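Local coordinates for biuret hydrolase (Pseudomonas sp., PDB 6C62), which hydrolyses 1-carboxybiuret to urea-1,3-dicarboxylate and ammonia, a step in the bacterial breakdown of the herbicide atrazine, at residues R345-R348 and F349-V352; V336-P339 and V340-L344; S328-R331 and F332-G335; F302-T305 and A306-G310. One frame throughout, in Å; residues are numbered along the deposited sequence.

Interaction 1. Residues R345-R348 and F349-V352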
# COMPACT_ATOMS: atom_id res chain seq x y z
N ARG A 345 -0.15 4.33 10.86
CA ARG A 345 -1.16 3.82 11.75
C ARG A 345 -2.54 3.73 11.11
O ARG A 345 -3.25 2.72 11.28
CB ARG A 345 -1.22 4.64 13.03
CG ARG A 345 -2.13 3.91 14.01
CD ARG A 345 -2.13 4.50 15.39
NE ARG A 345 -1.19 3.74 16.16
CZ ARG A 345 -1.42 2.70 16.95
NH1 ARG A 345 -2.60 2.30 17.35
NH2 ARG A 345 -0.36 2.14 17.46
N ALA A 346 -2.92 4.74 10.32
CA ALA A 346 -4.14 4.70 9.56
C ALA A 346 -4.22 3.60 8.54
O ALA A 346 -5.27 2.94 8.39
CB ALA A 346 -4.41 6.08 8.92
N GLN A 347 -3.12 3.36 7.83
CA GLN A 347 -3.05 2.23 6.89
C GLN A 347 -3.12 0.83 7.60
O GLN A 347 -3.69 -0.12 7.06
CB GLN A 347 -1.81 2.33 6.03
CG GLN A 347 -1.83 3.44 4.96
CD GLN A 347 -2.82 3.18 3.83
OE1 GLN A 347 -3.53 2.18 3.84
NE2 GLN A 347 -2.89 4.14 2.84
N ARG A 348 -2.58 0.74 8.80
CA ARG A 348 -2.63 -0.52 9.57
C ARG A 348 -4.02 -0.71 10.15
O ARG A 348 -4.58 -1.81 10.11
CB ARG A 348 -1.56 -0.54 10.65
CG ARG A 348 -0.18 -0.66 10.09
CD ARG A 348 0.98 -0.45 11.03
NE ARG A 348 1.01 -1.49 12.05
CZ ARG A 348 1.45 -1.34 13.30
NH1 ARG A 348 2.01 -0.23 13.72
NH2 ARG A 348 1.42 -2.35 14.13
N PHE A 349 -4.62 0.38 10.65
CA PHE A 349 -6.00 0.37 11.09
C PHE A 349 -6.93 -0.03 9.96
O PHE A 349 -7.91 -0.74 10.17
CB PHE A 349 -6.41 1.70 11.71
CG PHE A 349 -7.89 1.83 11.93
CD1 PHE A 349 -8.47 1.15 12.98
CD2 PHE A 349 -8.67 2.53 11.08
CE1 PHE A 349 -9.86 1.18 13.20
CE2 PHE A 349 -10.06 2.59 11.29
CZ PHE A 349 -10.64 1.92 12.37
N ARG A 350 -6.65 0.42 8.74
CA ARG A 350 -7.54 0.14 7.64
C ARG A 350 -7.72 -1.39 7.39
O ARG A 350 -8.78 -1.80 6.95
CB ARG A 350 -7.07 0.84 6.35
CG ARG A 350 -8.15 0.88 5.29
CD ARG A 350 -7.72 1.57 4.03
NE ARG A 350 -8.83 2.00 3.21
CZ ARG A 350 -8.68 2.58 2.04
NH1 ARG A 350 -7.47 2.78 1.49
NH2 ARG A 350 -9.76 2.96 1.38
N ARG A 351 -6.67 -2.19 7.60
CA ARG A 351 -6.79 -3.66 7.54
C ARG A 351 -7.82 -4.19 8.56
O ARG A 351 -8.68 -4.97 8.22
CB ARG A 351 -5.44 -4.37 7.71
CG ARG A 351 -5.54 -5.90 7.90
CD ARG A 351 -4.17 -6.56 7.91
NE ARG A 351 -3.52 -6.42 6.63
CZ ARG A 351 -3.75 -7.14 5.54
NH1 ARG A 351 -4.56 -8.16 5.56
NH2 ARG A 351 -3.12 -6.84 4.41
N VAL A 352 -7.73 -3.71 9.77
CA VAL A 352 -8.64 -4.12 10.86
C VAL A 352 -10.05 -3.68 10.51
O VAL A 352 -11.00 -4.43 10.63
CB VAL A 352 -8.19 -3.47 12.20
CG1 VAL A 352 -9.23 -3.71 13.28
CG2 VAL A 352 -6.88 -4.09 12.66
O HOH W 1 -4.96 1.53 1.75
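Gln347 and Arg350 reach for one another across a single turn of the α-helix 340-360 in this amidase-family enzyme, and a water closes the gap between their polar ends. The water donates to Gln347 OE1 at 2.6 Å and accepts from Arg350 NH1 at 2.8 Å. The Arg350 chain stands with CG anti to the backbone N (chi1 -165°) and runs extended to the guanidinium, whereas Gln347 folds at both of its first torsions, which brings its amide alongside the arginine shaft, OE1 lying 4.2 Å from Arg350 CD. The same guanidinium is held by Ser205 O and Phe406 O, while Gln347 NE2 bonds Tyr343 OH one turn earlier, so several partners fix the rotation of both flat groups.

Two i to i+4 backbone bonds join the segments. Phe349 N donates to Arg345 O at 2.8 Å with a nearly straight N-H (165°), and Arg350 N to Ala346 O at 2.9 Å through a more bent one; beyond them Arg351 N makes a weak i to i+3 bond to Arg348 O.

Apolar contact is supplied by Phe349, whose ring lies against helix 294-312 at Ile296 and Ala300. Arg348 and Arg351 turn to another side of the helix, where they bond backbone of a chain of another protein; Arg348 packs on His204 and Arg351 on Pro234 of the second subunit. These two turns thus meet both the enzyme's own fold and its neighbours in the assembly. Ala346 O sits at the edge of the Phe349 ring, near its plane, 3.7 Å from Phe349 CB.

Interaction 2. Residues V336-P339 and V340-L344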
# COMPACT_ATOMS: atom_id res chain seq x y z
N VAL A 336 0.63 17.82 4.36
CA VAL A 336 2.08 17.56 4.09
C VAL A 336 2.90 17.49 5.37
O VAL A 336 3.90 16.79 5.43
CB VAL A 336 2.65 18.67 3.18
CG1 VAL A 336 4.15 18.63 3.12
CG2 VAL A 336 2.05 18.56 1.80
N LEU A 337 2.50 18.27 6.40
CA LEU A 337 3.24 18.34 7.66
C LEU A 337 2.89 17.22 8.66
O LEU A 337 3.52 17.15 9.72
CB LEU A 337 3.13 19.72 8.29
CG LEU A 337 3.43 20.90 7.36
CD1 LEU A 337 3.36 22.27 8.11
CD2 LEU A 337 4.76 20.77 6.64
N GLN A 338 1.98 16.33 8.32
CA GLN A 338 1.52 15.31 9.26
C GLN A 338 2.63 14.30 9.51
O GLN A 338 3.29 13.83 8.57
CB GLN A 338 0.26 14.57 8.75
CG GLN A 338 -0.98 15.41 8.80
CD GLN A 338 -2.18 14.80 8.16
OE1 GLN A 338 -3.19 15.47 8.01
NE2 GLN A 338 -2.12 13.51 7.82
N PRO A 339 2.91 14.00 10.79
CA PRO A 339 3.84 12.86 11.07
C PRO A 339 3.52 11.57 10.25
O PRO A 339 2.39 11.22 10.06
CB PRO A 339 3.62 12.61 12.57
CG PRO A 339 3.20 13.97 13.12
CD PRO A 339 2.41 14.65 12.02
N VAL A 340 4.55 10.94 9.73
CA VAL A 340 4.45 9.70 9.01
C VAL A 340 3.87 8.61 9.93
O VAL A 340 3.18 7.70 9.46
CB VAL A 340 5.80 9.27 8.41
CG1 VAL A 340 6.80 8.87 9.49
CG2 VAL A 340 5.59 8.15 7.39
N ALA A 341 4.08 8.69 11.24
CA ALA A 341 3.42 7.71 12.13
C ALA A 341 1.89 7.69 12.01
O ALA A 341 1.26 6.59 12.13
CB ALA A 341 3.80 7.98 13.56
N TRP A 342 1.29 8.87 11.76
CA TRP A 342 -0.20 8.94 11.70
C TRP A 342 -0.65 8.21 10.45
O TRP A 342 -1.63 7.43 10.49
CB TRP A 342 -0.69 10.37 11.60
CG TRP A 342 -0.39 11.22 12.78
CD1 TRP A 342 0.18 10.84 13.94
CD2 TRP A 342 -0.71 12.62 12.90
NE1 TRP A 342 0.27 11.95 14.79
CE2 TRP A 342 -0.26 13.04 14.16
CE3 TRP A 342 -1.36 13.55 12.07
CZ2 TRP A 342 -0.45 14.36 14.63
CZ3 TRP A 342 -1.48 14.88 12.52
CH2 TRP A 342 -1.07 15.24 13.80
N TYR A 343 0.08 8.47 9.34
CA TYR A 343 -0.27 7.79 8.05
C TYR A 343 -0.18 6.27 8.19
O TYR A 343 -1.06 5.51 7.77
CB TYR A 343 0.62 8.32 6.94
CG TYR A 343 0.31 7.71 5.60
CD1 TYR A 343 -0.74 8.21 4.82
CD2 TYR A 343 0.97 6.54 5.15
CE1 TYR A 343 -1.12 7.60 3.63
CE2 TYR A 343 0.62 5.96 3.94
CZ TYR A 343 -0.40 6.50 3.17
OH TYR A 343 -0.76 5.95 1.96
N LEU A 344 0.95 5.79 8.70
CA LEU A 344 1.16 4.32 8.82
C LEU A 344 0.13 3.67 9.75
O LEU A 344 -0.40 2.59 9.45
CB LEU A 344 2.60 4.01 9.29
CG LEU A 344 3.59 4.36 8.18
CD1 LEU A 344 5.01 4.39 8.67
CD2 LEU A 344 3.44 3.47 6.94
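Pro339 sets its CD and CG over one face of the Trp342 indole, the two side chains crossing obliquely, in a CH-π contact at the start of helix 340-360, where the proline holds the N-cap position. Pro339 CD stands 3.6 Å from the centroid of the six-membered ring and only 4° off its normal; Pro339 CG lies over the same face, nearest Trp342 CE2 at 3.7 Å. The indole comes back over the proline because Trp342 swings its ring to the side of its backbone N (chi1 -65°), toward the residues ahead of the helix.

Gln338 meets the same indole differently. Its extended chain runs across the tryptophan at about a right angle, with Gln338 CG 3.8 Å from Trp342 CE3 and the amide plane inclined 45° to the ring. The far end of this glutamine is anchored on helix 294-312, NE2 bonding Val303 O. Trp342 also meets an aromatic side chain from a chain of another protein, and Val340 packs on Gln338 of the second subunit, so the buried corner between helices 329-336 and 340-360 is part of the assembly interface. In the backbone, Trp342 N donates to Pro339 O at 3.1 Å.

Interaction 3. Residues S328-R331 and F332-G335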
# COMPACT_ATOMS: atom_id res chain seq x y z
N SER A 328 -8.49 26.06 0.71
CA SER A 328 -8.01 24.71 1.00
C SER A 328 -6.52 24.60 1.01
O SER A 328 -6.01 23.60 1.41
CB SER A 328 -8.63 23.71 0.01
OG SER A 328 -8.28 24.12 -1.31
N VAL A 329 -5.78 25.60 0.54
CA VAL A 329 -4.34 25.47 0.47
C VAL A 329 -3.70 25.17 1.84
O VAL A 329 -2.74 24.40 1.92
CB VAL A 329 -3.69 26.67 -0.19
CG1 VAL A 329 -3.76 27.89 0.71
CG2 VAL A 329 -2.28 26.35 -0.58
N ASP A 330 -4.23 25.78 2.91
CA ASP A 330 -3.70 25.54 4.25
C ASP A 330 -4.02 24.14 4.77
O ASP A 330 -3.24 23.59 5.57
CB ASP A 330 -4.12 26.59 5.26
CG ASP A 330 -3.77 28.03 4.76
OD1 ASP A 330 -2.66 28.13 4.15
OD2 ASP A 330 -4.63 28.98 4.90
N ARG A 331 -5.08 23.53 4.22
CA ARG A 331 -5.40 22.16 4.54
C ARG A 331 -4.46 21.20 3.83
O ARG A 331 -4.07 20.21 4.39
CB ARG A 331 -6.85 21.85 4.17
CG ARG A 331 -7.83 22.85 4.85
CD ARG A 331 -9.28 22.44 4.68
NE ARG A 331 -9.50 21.11 5.28
CZ ARG A 331 -10.51 20.30 4.97
NH1 ARG A 331 -11.36 20.65 4.00
NH2 ARG A 331 -10.65 19.15 5.60
N PHE A 332 -4.10 21.51 2.59
CA PHE A 332 -3.10 20.74 1.88
C PHE A 332 -1.75 20.82 2.59
O PHE A 332 -1.07 19.79 2.76
CB PHE A 332 -2.95 21.19 0.38
CG PHE A 332 -3.98 20.63 -0.55
CD1 PHE A 332 -4.15 19.28 -0.72
CD2 PHE A 332 -4.74 21.47 -1.29
CE1 PHE A 332 -5.09 18.78 -1.63
CE2 PHE A 332 -5.72 21.00 -2.17
CZ PHE A 332 -5.87 19.65 -2.36
N ILE A 333 -1.38 22.04 3.01
CA ILE A 333 -0.10 22.21 3.69
C ILE A 333 -0.11 21.42 5.02
O ILE A 333 0.85 20.71 5.30
CB ILE A 333 0.25 23.68 3.90
CG1 ILE A 333 0.65 24.34 2.61
CG2 ILE A 333 1.38 23.84 4.88
CD1 ILE A 333 0.68 25.89 2.67
N SER A 334 -1.15 21.55 5.81
CA SER A 334 -1.28 20.74 7.01
C SER A 334 -1.08 19.28 6.76
O SER A 334 -0.33 18.60 7.48
CB SER A 334 -2.70 20.92 7.63
OG SER A 334 -2.75 20.25 8.88
N GLY A 335 -1.72 18.78 5.70
CA GLY A 335 -1.57 17.36 5.29
C GLY A 335 -0.12 16.96 5.04
O GLY A 335 0.32 15.88 5.47
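Phe332 turns its ring back to Ser328 because CG stands anti to its own carbonyl carbon (chi1 -81°), while Ser328 OG is wedged between its own backbone N and carbonyl carbon (chi1 58°), which leaves it 4.1 Å from Phe332 CE2. The two meet in the first turn of the short α-helix 329-336, where Phe332 CD2 also lies 3.7 Å from Ser328 O. Ser328 occupies the N-cap position, yet its hydroxyl makes no capping bond; its carbonyl starts the helical ladder, accepting from Phe332 N at 3.1 Å.

Three further bonds of the same i to i+4 kind follow in step: Ile333 N to Val329 O, Ser334 N to Asp330 O, and Gly335 N to Arg331 O, so each carbonyl of this turn is taken by an amide one turn on. Away from Phe332, Ile333 lays CG1 against Val329 O at 3.5 Å and brushes Val329 CG2 with its CD1.

The surroundings are aromatic on one side and intermolecular on another. Phe332 meets the rings of Tyr125 and His313, and Arg331 makes a cation-π contact with Tyr125, its side chain about 10 Å from those of Ser150 and Ser174, catalytic by similarity. Outside these two segments, Asp330 OD1 forms a salt bridge to a basic side chain in a chain of another protein. At the helix's far end, Ser334 CB rests 3.4 Å from Asp330 O.

Interaction 4. Residues F302-T305 and A306-G310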
# COMPACT_ATOMS: atom_id res chain seq x y z
N PHE A 302 -9.44 10.65 7.03
CA PHE A 302 -9.07 12.05 7.06
C PHE A 302 -7.58 12.20 7.01
O PHE A 302 -7.04 13.02 6.23
CB PHE A 302 -9.67 12.72 8.30
CG PHE A 302 -9.65 14.20 8.27
CD1 PHE A 302 -8.51 14.87 8.52
CD2 PHE A 302 -10.78 14.93 8.01
CE1 PHE A 302 -8.44 16.26 8.47
CE2 PHE A 302 -10.76 16.33 8.02
CZ PHE A 302 -9.57 16.99 8.25
N VAL A 303 -6.88 11.41 7.81
CA VAL A 303 -5.43 11.40 7.86
C VAL A 303 -4.80 11.02 6.54
O VAL A 303 -3.90 11.72 6.08
CB VAL A 303 -4.93 10.51 9.06
CG1 VAL A 303 -3.46 10.22 8.96
CG2 VAL A 303 -5.19 11.23 10.39
N ILE A 304 -5.24 9.95 5.95
CA ILE A 304 -4.70 9.47 4.68
C ILE A 304 -4.98 10.46 3.55
O ILE A 304 -4.17 10.70 2.73
CB ILE A 304 -5.30 8.08 4.37
CG1 ILE A 304 -4.60 7.07 5.30
CG2 ILE A 304 -5.11 7.63 2.93
CD1 ILE A 304 -5.31 5.72 5.42
N THR A 305 -6.16 11.03 3.56
CA THR A 305 -6.60 12.00 2.55
C THR A 305 -5.68 13.21 2.55
O THR A 305 -5.21 13.62 1.51
CB THR A 305 -8.06 12.42 2.79
OG1 THR A 305 -8.92 11.30 2.47
CG2 THR A 305 -8.42 13.62 1.97
N ALA A 306 -5.47 13.78 3.73
CA ALA A 306 -4.70 15.01 3.81
C ALA A 306 -3.25 14.79 3.38
O ALA A 306 -2.69 15.61 2.72
CB ALA A 306 -4.76 15.58 5.22
N SER A 307 -2.62 13.72 3.85
CA SER A 307 -1.24 13.47 3.46
C SER A 307 -1.08 13.09 1.97
O SER A 307 -0.16 13.62 1.32
CB SER A 307 -0.62 12.42 4.37
OG SER A 307 -0.37 13.06 5.61
N GLU A 308 -1.90 12.17 1.49
CA GLU A 308 -1.75 11.74 0.11
C GLU A 308 -2.14 12.91 -0.85
O GLU A 308 -1.45 13.14 -1.79
CB GLU A 308 -2.62 10.52 -0.22
CG GLU A 308 -2.09 9.22 0.29
CD GLU A 308 -2.80 7.94 -0.22
OE1 GLU A 308 -3.44 7.92 -1.29
OE2 GLU A 308 -2.65 6.86 0.47
N GLY A 309 -3.25 13.64 -0.57
CA GLY A 309 -3.61 14.78 -1.44
C GLY A 309 -2.61 15.93 -1.34
O GLY A 309 -2.21 16.48 -2.35
N GLY A 310 -2.17 16.28 -0.14
CA GLY A 310 -1.16 17.32 0.01
C GLY A 310 0.14 16.98 -0.67
O GLY A 310 0.71 17.83 -1.40
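Ile304 and Glu308 lie side by side, pointing the same way from one stripe of the helix, so that the methyl of one flanks the carboxylate of the other: Ile304 CG2 is 3.6 Å from Glu308 OE2. Glu308 CG, set beside the backbone N (chi1 -77°), also skims Ile304 O at 3.5 Å before the extended chain carries the carboxylate outward. There OE2 is hydrogen-bonded to Tyr343 OH of helix 340-360 and to Ser205 OG; two hydroxyl partners on OE2 would be consistent with a charged carboxylate at this buried position.

Backbone bonds run in regular α-helical order through this part of helix 294-312, which packs between helices 329-336 and 340-360 in the amidase fold. Ala306 N donates to Phe302 O and Glu308 N to Ile304 O, both at 3.0 Å; Gly309 N to Thr305 O is a little shorter at 2.9 Å. Ser307 N reaches Val303 O at 3.3 Å but does so almost straight, at 171°.

Hydroxyl bonds serve the other stripes. Thr305 OG1 bonds Ala301 O one turn back and also Asn172 ND2; the threonine side chain is about 9 Å from that of Ser174, the acyl-ester nucleophile by similarity. Ser307 OG bonds Gly335 O across to helix 329-336. Gly309 and Gly310 bring only backbone to the contact, and the ring of Phe332 from that helix packs against Gly310 N.

Overall arrangement
Along the chain the order is interaction 4, 3, 2, 1. Interaction 4 lies on helix 294-312, interaction 3 on helix 329-336, interaction 2 on the bend leading into helix 340-360, and interaction 1 directly after it on that last helix, its centre about 13 Å away. Interaction 4 is the common neighbour: its centre is about 9 Å from those of interactions 2 and 3 and about 14 Å from that of interaction 1, and it touches all three. Interactions 1 and 3, with centres about 23 Å apart, do not touch. All four meet chains of another protein, and 1, 2 and 4 also the second subunit, so this three-helix corner joins the amidase fold to its assembly.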